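Cellulase CEL9M (PDB 1IA6) probably hydrolyses internal beta-1,4-glucosidic bonds of cellulose, lichenin and cereal beta-glucans, as a family 9 endoglucanase. Local coordinates at residues A[299-302]-A[308-311]; A[337-342]-A[348-353]; A[397-402]-A[406-411]. All blocks are in the same frame, centred on the assembly; numbering follows the deposited sequence.

How the contacts relate
The three contacts follow one another along the chain within the family 9 catalytic module, whose helices form an (alpha/alpha)6 barrel. Contact 1 packs a loop on helix 306-323. Contact 2 joins the end of the next helix, 327-341, to the loop beyond it. Contact 3 closes the loop that runs into helix 406-409. Their centres lie about 13 to 14 Å apart, on one side of the chain's centre. Contacts 1 and 2 touch through Ala311 CB and Ile340 CD1, 4.2 Å apart. Contacts 2 and 3 touch through Met348 SD and Phe399 CD2, 3.5 Å apart. Contacts 1 and 3 do not touch. Contact 2 thus links helix 306-323 to the segments bearing the predicted active-site residues Asp401 and Glu410.

Contact 1 of 3, residues A[299-302]-A[308-311]. With SO4 (sulfate ion), chain E.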
loop_
_atom_site.group_PDB
_atom_site.type_symbol
_atom_site.label_atom_id
_atom_site.label_comp_id
_atom_site.label_asym_id
_atom_site.label_seq_id
_atom_site.Cartn_x
_atom_site.Cartn_y
_atom_site.Cartn_z
ATOM N N LYS A 299 11.757 15.310 -3.687
ATOM C CA LYS A 299 11.733 14.791 -5.051
ATOM C C LYS A 299 10.253 14.803 -5.418
ATOM O O LYS A 299 9.443 14.106 -4.802
ATOM C CB LYS A 299 12.289 13.367 -5.099
ATOM C CG LYS A 299 13.792 13.293 -4.901
ATOM C CD LYS A 299 14.515 13.938 -6.071
ATOM C CE LYS A 299 16.020 13.927 -5.876
ATOM N NZ LYS A 299 16.707 14.564 -7.036
ATOM N N TRP A 300 9.915 15.600 -6.426
ATOM C CA TRP A 300 8.538 15.793 -6.870
ATOM C C TRP A 300 8.283 15.074 -8.192
ATOM O O TRP A 300 8.628 15.587 -9.255
ATOM C CB TRP A 300 8.305 17.300 -7.041
ATOM C CG TRP A 300 6.884 17.757 -6.965
ATOM C CD1 TRP A 300 6.196 18.113 -5.842
ATOM C CD2 TRP A 300 5.987 17.949 -8.062
ATOM N NE1 TRP A 300 4.925 18.517 -6.172
ATOM C CE2 TRP A 300 4.771 18.426 -7.529
ATOM C CE3 TRP A 300 6.093 17.762 -9.446
ATOM C CZ2 TRP A 300 3.667 18.724 -8.332
ATOM C CZ3 TRP A 300 4.995 18.058 -10.245
ATOM C CH2 TRP A 300 3.798 18.533 -9.683
ATOM N N LEU A 301 7.671 13.895 -8.132
ATOM C CA LEU A 301 7.403 13.123 -9.344
ATOM C C LEU A 301 6.186 13.623 -10.116
ATOM O O LEU A 301 6.230 13.764 -11.341
ATOM C CB LEU A 301 7.201 11.648 -8.994
ATOM C CG LEU A 301 6.972 10.724 -10.195
ATOM C CD1 LEU A 301 8.246 10.663 -11.041
ATOM C CD2 LEU A 301 6.589 9.326 -9.707
ATOM N N SER A 302 5.096 13.863 -9.397
ATOM C CA SER A 302 3.860 14.340 -10.000
ATOM C C SER A 302 3.069 15.094 -8.932
ATOM O O SER A 302 3.495 15.164 -7.778
ATOM C CB SER A 302 3.050 13.165 -10.557
ATOM O OG SER A 302 2.018 13.620 -11.418
ATOM N N ARG A 308 3.573 10.208 -1.359
ATOM C CA ARG A 308 3.403 8.772 -1.528
ATOM C C ARG A 308 4.496 8.257 -2.471
ATOM O O ARG A 308 5.107 7.217 -2.218
ATOM C CB ARG A 308 1.991 8.494 -2.080
ATOM C CG ARG A 308 1.768 7.153 -2.773
ATOM C CD ARG A 308 2.067 7.259 -4.259
ATOM N NE ARG A 308 1.272 8.294 -4.926
ATOM C CZ ARG A 308 0.012 8.152 -5.334
ATOM N NH1 ARG A 308 -0.642 7.011 -5.152
ATOM N NH2 ARG A 308 -0.593 9.155 -5.958
ATOM N N TYR A 309 4.762 8.996 -3.546
ATOM C CA TYR A 309 5.790 8.592 -4.499
ATOM C C TYR A 309 7.198 8.686 -3.920
ATOM O O TYR A 309 8.014 7.789 -4.124
ATOM C CB TYR A 309 5.709 9.442 -5.772
ATOM C CG TYR A 309 4.472 9.183 -6.601
ATOM C CD1 TYR A 309 4.135 7.888 -6.995
ATOM C CD2 TYR A 309 3.640 10.230 -7.001
ATOM C CE1 TYR A 309 3.004 7.638 -7.765
ATOM C CE2 TYR A 309 2.501 9.990 -7.775
ATOM C CZ TYR A 309 2.193 8.690 -8.151
ATOM O OH TYR A 309 1.075 8.430 -8.913
ATOM N N ALA A 310 7.487 9.773 -3.204
ATOM C CA ALA A 310 8.812 9.953 -2.616
ATOM C C ALA A 310 9.130 8.853 -1.602
ATOM O O ALA A 310 10.253 8.334 -1.563
ATOM C CB ALA A 310 8.914 11.330 -1.955
ATOM N N ALA A 311 8.140 8.496 -0.788
ATOM C CA ALA A 311 8.317 7.448 0.213
ATOM C C ALA A 311 8.505 6.078 -0.438
ATOM O O ALA A 311 9.340 5.288 -0.002
ATOM C CB ALA A 311 7.116 7.413 1.157
HETATM S S SO4 E . -3.945 7.970 -7.312
HETATM O O1 SO4 E . -5.221 8.439 -6.729
HETATM O O2 SO4 E . -3.386 6.902 -6.462
HETATM O O3 SO4 E . -3.000 9.105 -7.385
HETATM O O4 SO4 E . -4.194 7.452 -8.676
#
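Lys299 and Leu301 run past the helix at Ala310 and Tyr309, with the CA atoms of Lys299 and Ala310 6.2 Å apart and those of Leu301 and Tyr309 6.8 Å apart. Leu301 carries the contact. Its CG lies opposite the backbone N (chi1 -178°), and the CD2 branch rests over one face of the Tyr309 ring. Leu301 CD2 is 4.0 Å from the centroid of the Tyr309 ring, a CH-pi contact. The two side chains cross at about a right angle. Next to them, Ala310 CB lies 4.0 Å from Lys299 O. The other face of the tyrosine is taken by its own neighbour in the helix. Arg308 folds back so that its NE sits 3.2 Å above the centre of the Tyr309 ring. The guanidinium reaches a sulfate, probably from the crystallisation liquor: Arg308 NH1 bonds to sulfate O2 at 3.0 Å and Arg308 NH2 to sulfate O3 at 2.8 Å. The loop is therefore held to the helix by apolar packing, with the tyrosine ring between leucine and arginine. Bonds from NE to Gly305 O and from NH2 to Trp304 O probably fix the guanidinium's rotation. Asp414, in a salt bridge with NH1, probably offsets its charge, and the sulfate adds to this in the crystal.

Contact 2 of 3, residues A[337-342]-A[348-353]; sequences VDYILG and MSYIIG
Ile340 and Tyr350 meet through the single direct hydrogen bond of this contact, from Tyr350 N to Ile340 O at 2.9 Å. Around it the packing is close. Ile340 CG2 lies anti to the backbone N, which turns this branch to Ile351 CG1, 3.9 Å away. Leu341 CD2 lies 3.7 Å from Ile351 CD1, and these two side chains run side by side in the same direction. Just past the helix, Gly342 closes a Schellman motif. Gly342 CA points a hydrogen at Met348 O, 3.5 Å away, and Asn344 ND2 also bonds that oxygen. Toward the phenol ends direct contact gives way to a water, though both tyrosines are still buried. Their rings approach obliquely, Tyr339 CE1 to Tyr350 CE2 at 3.7 Å. One water bridges the hydroxyls, donating to Tyr339 OH at 2.7 Å and lying 2.7 Å from Tyr350 OH. Tyr339 OH is also bonded to Asp397 OD1. The phenol ends are thus joined through the water, and Asp397 holds that of Tyr339. At the other end, the bond from Tyr350 N satisfies a carbonyl of the last turn where the helix stops, which lets the chain turn back over it in a buried setting.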
loop_
_atom_site.group_PDB
_atom_site.type_symbol
_atom_site.label_atom_id
_atom_site.label_comp_id
_atom_site.label_asym_id
_atom_site.label_seq_id
_atom_site.Cartn_x
_atom_site.Cartn_y
_atom_site.Cartn_z
ATOM N N VAL A 337 12.619 11.136 3.777
ATOM C CA VAL A 337 11.955 10.776 5.021
ATOM C C VAL A 337 11.944 11.950 5.989
ATOM O O VAL A 337 10.907 12.279 6.568
ATOM C CB VAL A 337 12.652 9.588 5.714
ATOM C CG1 VAL A 337 12.006 9.325 7.061
ATOM C CG2 VAL A 337 12.560 8.353 4.840
ATOM N N ASP A 338 13.099 12.586 6.166
ATOM C CA ASP A 338 13.188 13.717 7.084
ATOM C C ASP A 338 12.292 14.872 6.655
ATOM O O ASP A 338 11.764 15.597 7.496
ATOM C CB ASP A 338 14.641 14.190 7.217
ATOM C CG ASP A 338 15.519 13.170 7.925
ATOM O OD1 ASP A 338 14.967 12.217 8.515
ATOM O OD2 ASP A 338 16.756 13.321 7.899
ATOM N N TYR A 339 12.112 15.035 5.347
ATOM C CA TYR A 339 11.252 16.093 4.827
ATOM C C TYR A 339 9.819 15.821 5.281
ATOM O O TYR A 339 9.121 16.719 5.756
ATOM C CB TYR A 339 11.333 16.132 3.297
ATOM C CG TYR A 339 10.515 17.233 2.651
ATOM C CD1 TYR A 339 9.128 17.129 2.547
ATOM C CD2 TYR A 339 11.130 18.376 2.140
ATOM C CE1 TYR A 339 8.371 18.135 1.948
ATOM C CE2 TYR A 339 10.382 19.391 1.537
ATOM C CZ TYR A 339 9.004 19.264 1.445
ATOM O OH TYR A 339 8.256 20.256 0.850
ATOM N N ILE A 340 9.396 14.569 5.143
ATOM C CA ILE A 340 8.057 14.151 5.538
ATOM C C ILE A 340 7.821 14.363 7.036
ATOM O O ILE A 340 6.738 14.777 7.449
ATOM C CB ILE A 340 7.834 12.655 5.179
ATOM C CG1 ILE A 340 7.745 12.507 3.658
ATOM C CG2 ILE A 340 6.578 12.115 5.864
ATOM C CD1 ILE A 340 7.761 11.071 3.172
ATOM N N LEU A 341 8.845 14.092 7.841
ATOM C CA LEU A 341 8.745 14.233 9.288
ATOM C C LEU A 341 8.766 15.669 9.815
ATOM O O LEU A 341 8.473 15.898 10.991
ATOM C CB LEU A 341 9.850 13.420 9.968
ATOM C CG LEU A 341 9.793 11.909 9.724
ATOM C CD1 LEU A 341 10.986 11.226 10.383
ATOM C CD2 LEU A 341 8.491 11.353 10.270
ATOM N N GLY A 342 9.123 16.633 8.971
ATOM C CA GLY A 342 9.132 18.009 9.438
ATOM C C GLY A 342 10.230 18.920 8.927
ATOM O O GLY A 342 10.160 20.131 9.118
ATOM N N MET A 348 6.144 21.739 8.925
ATOM C CA MET A 348 5.058 20.897 9.399
ATOM C C MET A 348 5.330 19.429 9.130
ATOM O O MET A 348 6.049 19.074 8.195
ATOM C CB MET A 348 3.734 21.294 8.726
ATOM C CG MET A 348 3.623 20.905 7.256
ATOM S SD MET A 348 2.016 21.322 6.518
ATOM C CE MET A 348 1.029 19.929 7.051
ATOM N N SER A 349 4.764 18.573 9.971
ATOM C CA SER A 349 4.903 17.139 9.792
ATOM C C SER A 349 3.803 16.749 8.819
ATOM O O SER A 349 2.666 17.194 8.965
ATOM C CB SER A 349 4.676 16.405 11.109
ATOM O OG SER A 349 4.307 15.058 10.862
ATOM N N TYR A 350 4.135 15.932 7.826
ATOM C CA TYR A 350 3.135 15.500 6.863
ATOM C C TYR A 350 2.439 14.217 7.298
ATOM O O TYR A 350 1.626 13.649 6.561
ATOM C CB TYR A 350 3.762 15.370 5.477
ATOM C CG TYR A 350 3.946 16.729 4.840
ATOM C CD1 TYR A 350 2.841 17.499 4.487
ATOM C CD2 TYR A 350 5.216 17.274 4.649
ATOM C CE1 TYR A 350 2.989 18.780 3.964
ATOM C CE2 TYR A 350 5.379 18.561 4.124
ATOM C CZ TYR A 350 4.260 19.305 3.784
ATOM O OH TYR A 350 4.398 20.572 3.263
ATOM N N ILE A 351 2.765 13.773 8.510
ATOM C CA ILE A 351 2.128 12.603 9.097
ATOM C C ILE A 351 1.218 13.166 10.186
ATOM O O ILE A 351 1.691 13.764 11.153
ATOM C CB ILE A 351 3.146 11.643 9.747
ATOM C CG1 ILE A 351 4.064 11.042 8.679
ATOM C CG2 ILE A 351 2.411 10.528 10.473
ATOM C CD1 ILE A 351 5.135 10.132 9.251
ATOM N N ILE A 352 -0.087 13.000 10.024
ATOM C CA ILE A 352 -1.029 13.522 11.008
ATOM C C ILE A 352 -0.807 12.903 12.390
ATOM O O ILE A 352 -0.580 11.701 12.514
ATOM C CB ILE A 352 -2.485 13.274 10.555
ATOM C CG1 ILE A 352 -2.772 14.083 9.284
ATOM C CG2 ILE A 352 -3.463 13.662 11.664
ATOM C CD1 ILE A 352 -4.137 13.817 8.685
ATOM N N GLY A 353 -0.855 13.737 13.425
ATOM C CA GLY A 353 -0.675 13.243 14.780
ATOM C C GLY A 353 0.766 13.052 15.218
ATOM O O GLY A 353 1.027 12.619 16.343
HETATM O O HOH W 1 6.716 21.755 2.558
#

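Contact 3 of 3, residues A[397-402]-A[406-411]; sequences DKFLDD and YQYTEV
Phe399 and Tyr408 are brought together by different first torsions. The ring of Phe399 extends opposite its backbone N (chi1 -173°), while that of Tyr408 lies opposite its carbonyl carbon (chi1 -59°). The two side chains slide past each other in opposite directions. The result is an offset edge-to-face pair, with the edge of Tyr408 turned toward the face of Phe399. The centroids of the Phe399 and Tyr408 rings are 5.8 Å apart and the planes stand at 82°. Phe399 also uses its own edge, where Phe399 CE1 comes to 3.3 Å from Tyr408 O, near the plane of the phenyl ring. Phe399 CE1 lies 3.6 Å from Tyr408 CB as well.

Leu400 covers one face of the tyrosine. Leu400 CB sits almost directly above the centre of the Tyr408 ring, 4.0 Å from the centroid, and Leu400 CD1 reaches out to Tyr408 CZ at 3.7 Å. Lys398 O approaches the same ring in its plane, 3.5 Å from Tyr408 CE2. Tyr408 is thus flanked at face and edge by three successive residues, which probably limits how its ring can turn. Thr409 adds a lighter touch: Thr409 CG2 is 4.0 Å from Asp402 O, while its OG1 bonds to Gln405 O.

Asp401 is at the centre of an inverse gamma turn, and its OD2 accepts a bond from Ile360 N. It is predicted to be an active-site residue, as is Glu410, just after the short helix. The contact packs loop 397-402 on helix 406-409, shortly before helix 413-429. Through Phe399, edge-to-face with Tyr350, it meets the loop after helix 327-341.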
loop_
_atom_site.group_PDB
_atom_site.type_symbol
_atom_site.label_atom_id
_atom_site.label_comp_id
_atom_site.label_asym_id
_atom_site.label_seq_id
_atom_site.Cartn_x
_atom_site.Cartn_y
_atom_site.Cartn_z
ATOM N N ASP A 397 6.875 23.765 -2.381
ATOM C CA ASP A 397 6.887 23.384 -0.967
ATOM C C ASP A 397 5.734 23.982 -0.167
ATOM O O ASP A 397 5.742 23.940 1.066
ATOM C CB ASP A 397 8.208 23.790 -0.313
ATOM C CG ASP A 397 9.392 23.054 -0.891
ATOM O OD1 ASP A 397 9.438 21.813 -0.767
ATOM O OD2 ASP A 397 10.275 23.718 -1.473
ATOM N N LYS A 398 4.744 24.530 -0.864
ATOM C CA LYS A 398 3.599 25.135 -0.196
ATOM C C LYS A 398 2.510 24.104 0.082
ATOM O O LYS A 398 2.272 23.202 -0.722
ATOM C CB LYS A 398 3.024 26.272 -1.049
ATOM C CG LYS A 398 4.049 27.316 -1.471
ATOM C CD LYS A 398 4.692 27.990 -0.267
ATOM C CE LYS A 398 5.747 29.003 -0.692
ATOM N NZ LYS A 398 6.393 29.653 0.487
ATOM N N PHE A 399 1.854 24.246 1.229
ATOM C CA PHE A 399 0.783 23.339 1.615
ATOM C C PHE A 399 -0.480 24.129 1.941
ATOM O O PHE A 399 -0.433 25.109 2.684
ATOM C CB PHE A 399 1.187 22.519 2.843
ATOM C CG PHE A 399 0.202 21.439 3.194
ATOM C CD1 PHE A 399 0.139 20.272 2.445
ATOM C CD2 PHE A 399 -0.681 21.602 4.255
ATOM C CE1 PHE A 399 -0.793 19.279 2.747
ATOM C CE2 PHE A 399 -1.616 20.615 4.564
ATOM C CZ PHE A 399 -1.669 19.453 3.806
ATOM N N LEU A 400 -1.607 23.702 1.380
ATOM C CA LEU A 400 -2.881 24.366 1.626
ATOM C C LEU A 400 -3.746 23.453 2.487
ATOM O O LEU A 400 -4.355 22.505 1.991
ATOM C CB LEU A 400 -3.587 24.666 0.300
ATOM C CG LEU A 400 -2.814 25.566 -0.673
ATOM C CD1 LEU A 400 -3.603 25.727 -1.968
ATOM C CD2 LEU A 400 -2.557 26.923 -0.027
ATOM N N ASP A 401 -3.783 23.744 3.781
ATOM C CA ASP A 401 -4.553 22.947 4.724
ATOM C C ASP A 401 -5.986 23.458 4.838
ATOM O O ASP A 401 -6.308 24.236 5.736
ATOM C CB ASP A 401 -3.871 22.975 6.097
ATOM C CG ASP A 401 -4.495 22.006 7.084
ATOM O OD1 ASP A 401 -5.381 21.223 6.682
ATOM O OD2 ASP A 401 -4.092 22.024 8.266
ATOM N N ASP A 402 -6.841 23.024 3.919
ATOM C CA ASP A 402 -8.238 23.435 3.941
ATOM C C ASP A 402 -9.176 22.381 3.357
ATOM O O ASP A 402 -8.746 21.431 2.705
ATOM C CB ASP A 402 -8.423 24.772 3.215
ATOM C CG ASP A 402 -8.062 24.698 1.752
ATOM O OD1 ASP A 402 -8.225 25.720 1.051
ATOM O OD2 ASP A 402 -7.616 23.621 1.301
ATOM N N TYR A 406 -8.233 18.652 -2.095
ATOM C CA TYR A 406 -7.959 17.222 -1.981
ATOM C C TYR A 406 -6.545 16.805 -2.380
ATOM O O TYR A 406 -5.986 15.870 -1.807
ATOM C CB TYR A 406 -8.973 16.428 -2.812
ATOM C CG TYR A 406 -10.410 16.832 -2.565
ATOM C CD1 TYR A 406 -10.900 16.985 -1.267
ATOM C CD2 TYR A 406 -11.280 17.071 -3.629
ATOM C CE1 TYR A 406 -12.221 17.368 -1.033
ATOM C CE2 TYR A 406 -12.603 17.452 -3.408
ATOM C CZ TYR A 406 -13.066 17.600 -2.108
ATOM O OH TYR A 406 -14.371 17.979 -1.881
ATOM N N GLN A 407 -5.971 17.482 -3.368
ATOM C CA GLN A 407 -4.621 17.153 -3.811
ATOM C C GLN A 407 -3.651 17.186 -2.633
ATOM O O GLN A 407 -2.723 16.381 -2.549
ATOM C CB GLN A 407 -4.156 18.145 -4.882
ATOM C CG GLN A 407 -2.710 17.959 -5.314
ATOM C CD GLN A 407 -2.266 18.994 -6.333
ATOM O OE1 GLN A 407 -2.780 19.044 -7.451
ATOM N NE2 GLN A 407 -1.307 19.829 -5.950
ATOM N N TYR A 408 -3.880 18.122 -1.720
ATOM C CA TYR A 408 -3.026 18.282 -0.553
ATOM C C TYR A 408 -3.413 17.407 0.637
ATOM O O TYR A 408 -2.553 16.844 1.310
ATOM C CB TYR A 408 -3.046 19.740 -0.075
ATOM C CG TYR A 408 -2.584 20.756 -1.092
ATOM C CD1 TYR A 408 -3.443 21.219 -2.087
ATOM C CD2 TYR A 408 -1.285 21.255 -1.056
ATOM C CE1 TYR A 408 -3.014 22.162 -3.023
ATOM C CE2 TYR A 408 -0.846 22.193 -1.985
ATOM C CZ TYR A 408 -1.715 22.644 -2.963
ATOM O OH TYR A 408 -1.280 23.583 -3.873
ATOM N N THR A 409 -4.712 17.290 0.883
ATOM C CA THR A 409 -5.198 16.567 2.053
ATOM C C THR A 409 -5.675 15.129 1.915
ATOM O O THR A 409 -6.174 14.559 2.884
ATOM C CB THR A 409 -6.323 17.362 2.708
ATOM O OG1 THR A 409 -7.408 17.480 1.783
ATOM C CG2 THR A 409 -5.831 18.755 3.089
ATOM N N GLU A 410 -5.537 14.536 0.738
ATOM C CA GLU A 410 -5.970 13.157 0.573
ATOM C C GLU A 410 -5.094 12.201 1.374
ATOM O O GLU A 410 -3.913 12.465 1.592
ATOM C CB GLU A 410 -5.944 12.751 -0.902
ATOM C CG GLU A 410 -7.271 12.977 -1.610
ATOM C CD GLU A 410 -7.663 11.801 -2.480
ATOM O OE1 GLU A 410 -6.931 11.506 -3.451
ATOM O OE2 GLU A 410 -8.700 11.165 -2.189
ATOM N N VAL A 411 -5.700 11.109 1.829
ATOM C CA VAL A 411 -5.005 10.062 2.582
ATOM C C VAL A 411 -5.495 8.750 1.969
ATOM O O VAL A 411 -6.600 8.697 1.441
ATOM C CB VAL A 411 -5.371 10.087 4.084
ATOM C CG1 VAL A 411 -4.952 11.416 4.697
ATOM C CG2 VAL A 411 -6.872 9.857 4.269
#